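Local coordinates for magnetosome protein MamA (Magnetospirillum gryphiswaldense, PDB 3AS8) that probably serves as a tetratricopeptide-repeat scaffold of the magnetosome, recognising copies of itself to build a larger protein complex, at residues A[24-35]-A[47-55]. Residues are numbered along the deposited sequence; the frame is centred on the assembly and turned at random.
Sequences YSEAVVMLEQVY and HLGIAYVKT. With SO4 (sulfate ion), chain D.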
# COMPACT_ATOMS: atom_id res chain seq x y z
N TYR A 24 -13.85 -7.28 -9.94
CA TYR A 24 -14.18 -6.71 -8.61
C TYR A 24 -15.65 -6.51 -8.39
O TYR A 24 -16.16 -6.82 -7.32
CB TYR A 24 -13.37 -5.42 -8.39
CG TYR A 24 -11.85 -5.63 -8.33
CD1 TYR A 24 -11.26 -6.38 -7.34
CD2 TYR A 24 -11.02 -5.10 -9.31
CE1 TYR A 24 -9.87 -6.57 -7.30
CE2 TYR A 24 -9.69 -5.27 -9.29
CZ TYR A 24 -9.11 -6.02 -8.30
OH TYR A 24 -7.76 -6.19 -8.34
N SER A 25 -16.37 -6.13 -9.44
CA SER A 25 -17.81 -5.86 -9.30
C SER A 25 -18.56 -7.18 -9.02
O SER A 25 -19.42 -7.26 -8.13
CB SER A 25 -18.36 -5.20 -10.59
OG SER A 25 -17.76 -3.98 -10.94
N GLU A 26 -18.18 -8.25 -9.74
CA GLU A 26 -18.84 -9.55 -9.56
C GLU A 26 -18.42 -10.09 -8.21
O GLU A 26 -19.22 -10.76 -7.55
CB GLU A 26 -18.51 -10.50 -10.72
CG GLU A 26 -19.23 -10.11 -12.06
CD GLU A 26 -18.65 -10.74 -13.29
OE1 GLU A 26 -17.47 -10.47 -13.67
OE2 GLU A 26 -19.41 -11.51 -13.89
N ALA A 27 -17.19 -9.81 -7.77
CA ALA A 27 -16.77 -10.16 -6.38
C ALA A 27 -17.63 -9.51 -5.28
O ALA A 27 -17.95 -10.14 -4.27
CB ALA A 27 -15.25 -9.84 -6.11
N VAL A 28 -17.99 -8.24 -5.45
CA VAL A 28 -18.92 -7.57 -4.51
C VAL A 28 -20.26 -8.28 -4.52
O VAL A 28 -20.77 -8.61 -3.46
CB VAL A 28 -19.13 -6.06 -4.82
CG1 VAL A 28 -20.17 -5.40 -3.83
CG2 VAL A 28 -17.82 -5.36 -4.80
N VAL A 29 -20.82 -8.48 -5.72
CA VAL A 29 -22.13 -9.13 -5.83
C VAL A 29 -22.18 -10.50 -5.10
O VAL A 29 -23.09 -10.78 -4.36
CB VAL A 29 -22.57 -9.32 -7.31
CG1 VAL A 29 -23.77 -10.24 -7.36
CG2 VAL A 29 -22.88 -7.90 -8.01
N MET A 30 -21.21 -11.34 -5.35
CA MET A 30 -21.16 -12.66 -4.70
C MET A 30 -20.80 -12.60 -3.23
O MET A 30 -21.44 -13.27 -2.39
CB MET A 30 -20.17 -13.59 -5.42
CG MET A 30 -20.49 -13.99 -6.90
SD MET A 30 -21.99 -14.98 -7.05
CE MET A 30 -23.14 -13.80 -7.69
N LEU A 31 -19.75 -11.87 -2.87
CA LEU A 31 -19.26 -11.96 -1.47
C LEU A 31 -20.18 -11.27 -0.47
O LEU A 31 -20.23 -11.66 0.70
CB LEU A 31 -17.79 -11.54 -1.30
CG LEU A 31 -16.68 -12.41 -1.95
CD1 LEU A 31 -15.28 -11.73 -1.93
CD2 LEU A 31 -16.67 -13.88 -1.53
N GLU A 32 -20.97 -10.31 -0.93
CA GLU A 32 -21.98 -9.72 -0.08
C GLU A 32 -23.00 -10.76 0.43
O GLU A 32 -23.64 -10.54 1.47
CB GLU A 32 -22.75 -8.66 -0.86
CG GLU A 32 -22.08 -7.30 -0.85
CD GLU A 32 -22.87 -6.18 -1.58
OE1 GLU A 32 -23.75 -6.47 -2.42
OE2 GLU A 32 -22.59 -4.99 -1.30
N GLN A 33 -23.14 -11.85 -0.30
CA GLN A 33 -24.14 -12.86 0.00
C GLN A 33 -23.61 -13.91 0.95
O GLN A 33 -24.36 -14.83 1.32
CB GLN A 33 -24.62 -13.52 -1.30
CG GLN A 33 -25.35 -12.54 -2.19
CD GLN A 33 -25.85 -13.17 -3.46
OE1 GLN A 33 -26.80 -13.96 -3.40
NE2 GLN A 33 -25.24 -12.84 -4.62
N VAL A 34 -22.31 -13.83 1.28
CA VAL A 34 -21.75 -14.70 2.32
C VAL A 34 -21.11 -13.97 3.50
O VAL A 34 -20.98 -14.55 4.60
CB VAL A 34 -20.78 -15.79 1.77
CG1 VAL A 34 -19.65 -15.24 0.95
CG2 VAL A 34 -20.26 -16.62 2.94
N TYR A 35 -20.71 -12.70 3.32
CA TYR A 35 -20.04 -11.97 4.39
C TYR A 35 -21.01 -11.83 5.56
O TYR A 35 -22.14 -11.44 5.37
CB TYR A 35 -19.53 -10.58 3.95
CG TYR A 35 -19.02 -9.78 5.11
CD1 TYR A 35 -17.84 -10.16 5.77
CD2 TYR A 35 -19.72 -8.68 5.59
CE1 TYR A 35 -17.36 -9.46 6.93
CE2 TYR A 35 -19.23 -7.94 6.73
CZ TYR A 35 -18.07 -8.36 7.39
OH TYR A 35 -17.61 -7.66 8.49
N HIS A 47 -11.05 -10.16 0.59
CA HIS A 47 -11.41 -10.02 -0.80
C HIS A 47 -12.57 -9.05 -1.07
O HIS A 47 -12.54 -8.27 -2.03
CB HIS A 47 -11.52 -11.42 -1.40
CG HIS A 47 -10.18 -12.06 -1.55
ND1 HIS A 47 -9.64 -12.93 -0.61
CD2 HIS A 47 -9.20 -11.84 -2.47
CE1 HIS A 47 -8.41 -13.27 -1.00
NE2 HIS A 47 -8.13 -12.63 -2.12
N LEU A 48 -13.57 -9.02 -0.18
CA LEU A 48 -14.65 -8.07 -0.35
C LEU A 48 -14.20 -6.64 -0.03
O LEU A 48 -14.70 -5.68 -0.62
CB LEU A 48 -15.85 -8.45 0.53
CG LEU A 48 -17.08 -7.54 0.57
CD1 LEU A 48 -17.77 -7.29 -0.86
CD2 LEU A 48 -18.07 -8.29 1.53
N GLY A 49 -13.34 -6.51 0.96
CA GLY A 49 -12.66 -5.23 1.27
C GLY A 49 -11.95 -4.70 0.03
O GLY A 49 -12.19 -3.58 -0.34
N ILE A 50 -11.09 -5.51 -0.57
CA ILE A 50 -10.37 -5.17 -1.83
C ILE A 50 -11.36 -4.75 -2.90
O ILE A 50 -11.25 -3.69 -3.48
CB ILE A 50 -9.50 -6.36 -2.29
CG1 ILE A 50 -8.24 -6.51 -1.43
CG2 ILE A 50 -8.97 -6.27 -3.81
CD1 ILE A 50 -7.33 -7.74 -1.92
N ALA A 51 -12.39 -5.56 -3.09
CA ALA A 51 -13.44 -5.30 -4.08
C ALA A 51 -14.22 -4.02 -3.84
O ALA A 51 -14.52 -3.30 -4.80
CB ALA A 51 -14.41 -6.53 -4.19
N TYR A 52 -14.57 -3.74 -2.57
CA TYR A 52 -15.22 -2.47 -2.23
C TYR A 52 -14.33 -1.25 -2.48
O TYR A 52 -14.83 -0.27 -3.06
CB TYR A 52 -15.68 -2.42 -0.76
CG TYR A 52 -16.99 -3.09 -0.44
CD1 TYR A 52 -18.06 -3.03 -1.29
CD2 TYR A 52 -17.16 -3.74 0.80
CE1 TYR A 52 -19.30 -3.59 -0.95
CE2 TYR A 52 -18.38 -4.35 1.14
CZ TYR A 52 -19.45 -4.27 0.26
OH TYR A 52 -20.65 -4.86 0.59
N VAL A 53 -13.03 -1.35 -2.18
CA VAL A 53 -12.15 -0.22 -2.49
C VAL A 53 -12.03 0.02 -4.02
O VAL A 53 -12.00 1.16 -4.46
CB VAL A 53 -10.75 -0.41 -1.89
CG1 VAL A 53 -9.75 0.71 -2.36
CG2 VAL A 53 -10.88 -0.42 -0.32
N LYS A 54 -11.95 -1.05 -4.77
CA LYS A 54 -11.78 -1.00 -6.22
C LYS A 54 -13.02 -0.41 -6.87
O LYS A 54 -12.92 0.27 -7.87
CB LYS A 54 -11.48 -2.43 -6.79
CG LYS A 54 -10.03 -2.96 -6.59
CD LYS A 54 -8.95 -2.14 -7.38
CE LYS A 54 -7.53 -2.67 -7.13
NZ LYS A 54 -6.51 -1.96 -8.05
N THR A 55 -14.18 -0.65 -6.30
CA THR A 55 -15.44 -0.19 -6.87
C THR A 55 -15.94 1.07 -6.23
O THR A 55 -17.05 1.52 -6.59
CB THR A 55 -16.57 -1.27 -6.80
OG1 THR A 55 -16.69 -1.73 -5.44
CG2 THR A 55 -16.22 -2.49 -7.78
S SO4 D . -7.59 -2.47 -11.93
O1 SO4 D . -8.38 -3.25 -12.87
O2 SO4 D . -7.18 -1.24 -12.61
O3 SO4 D . -8.38 -2.09 -10.75
O4 SO4 D . -6.44 -3.25 -11.45
O HOH W 1 -6.14 -4.84 -9.59
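Tyr24 lays one face of its ring over the aliphatic chain of Lys54, a CH-pi contact. Lys54 CG stands 3.4 Å from the ring centroid, 3° off the normal. The lysine bends at its second torsion, which carries CD and CE on across the ring toward its hydroxyl end. There a water lies between Tyr24 OH and a sulfate, probably from the crystallisation liquor, at doubtfully short distances. Ile50 CG2 meets the same ring obliquely, 3.6 Å from Tyr24 CE1. The small Ala51 is consistent with the close approach at Tyr24 (CA to CA 4.8 Å). Its CB is 3.7 Å from Val28 CG2 and also touches Ala27 CB. Val28 CG1, anti to the backbone N (chi1 178°), lies 3.5 Å from Tyr52 CE1. Leu48 CD1 sits over one face of the Tyr52 ring, toward its rim, and against Val28 CA; its CD2 is 3.6 Å from Tyr35 CB. Just past helix 47-54, Thr55 OG1 hydrogen-bonds back to Ala51 O, which Thr55 N reaches from the opposite face of the carbonyl plane.

Helix 58-71 packs on Leu48 and Tyr52, and helix 5-20 on Ala27, extending the layered helices of a tetratricopeptide-repeat fold. The contact is mainly apolar. Its one direct hydrogen bond lies toward the end of segment 24-35, where Tyr52 OH donates to the anti lone pair of Glu32 OE2 at 2.7 Å. This bond holds the edge of the Tyr52 ring while Val28 and Leu48 pack on it.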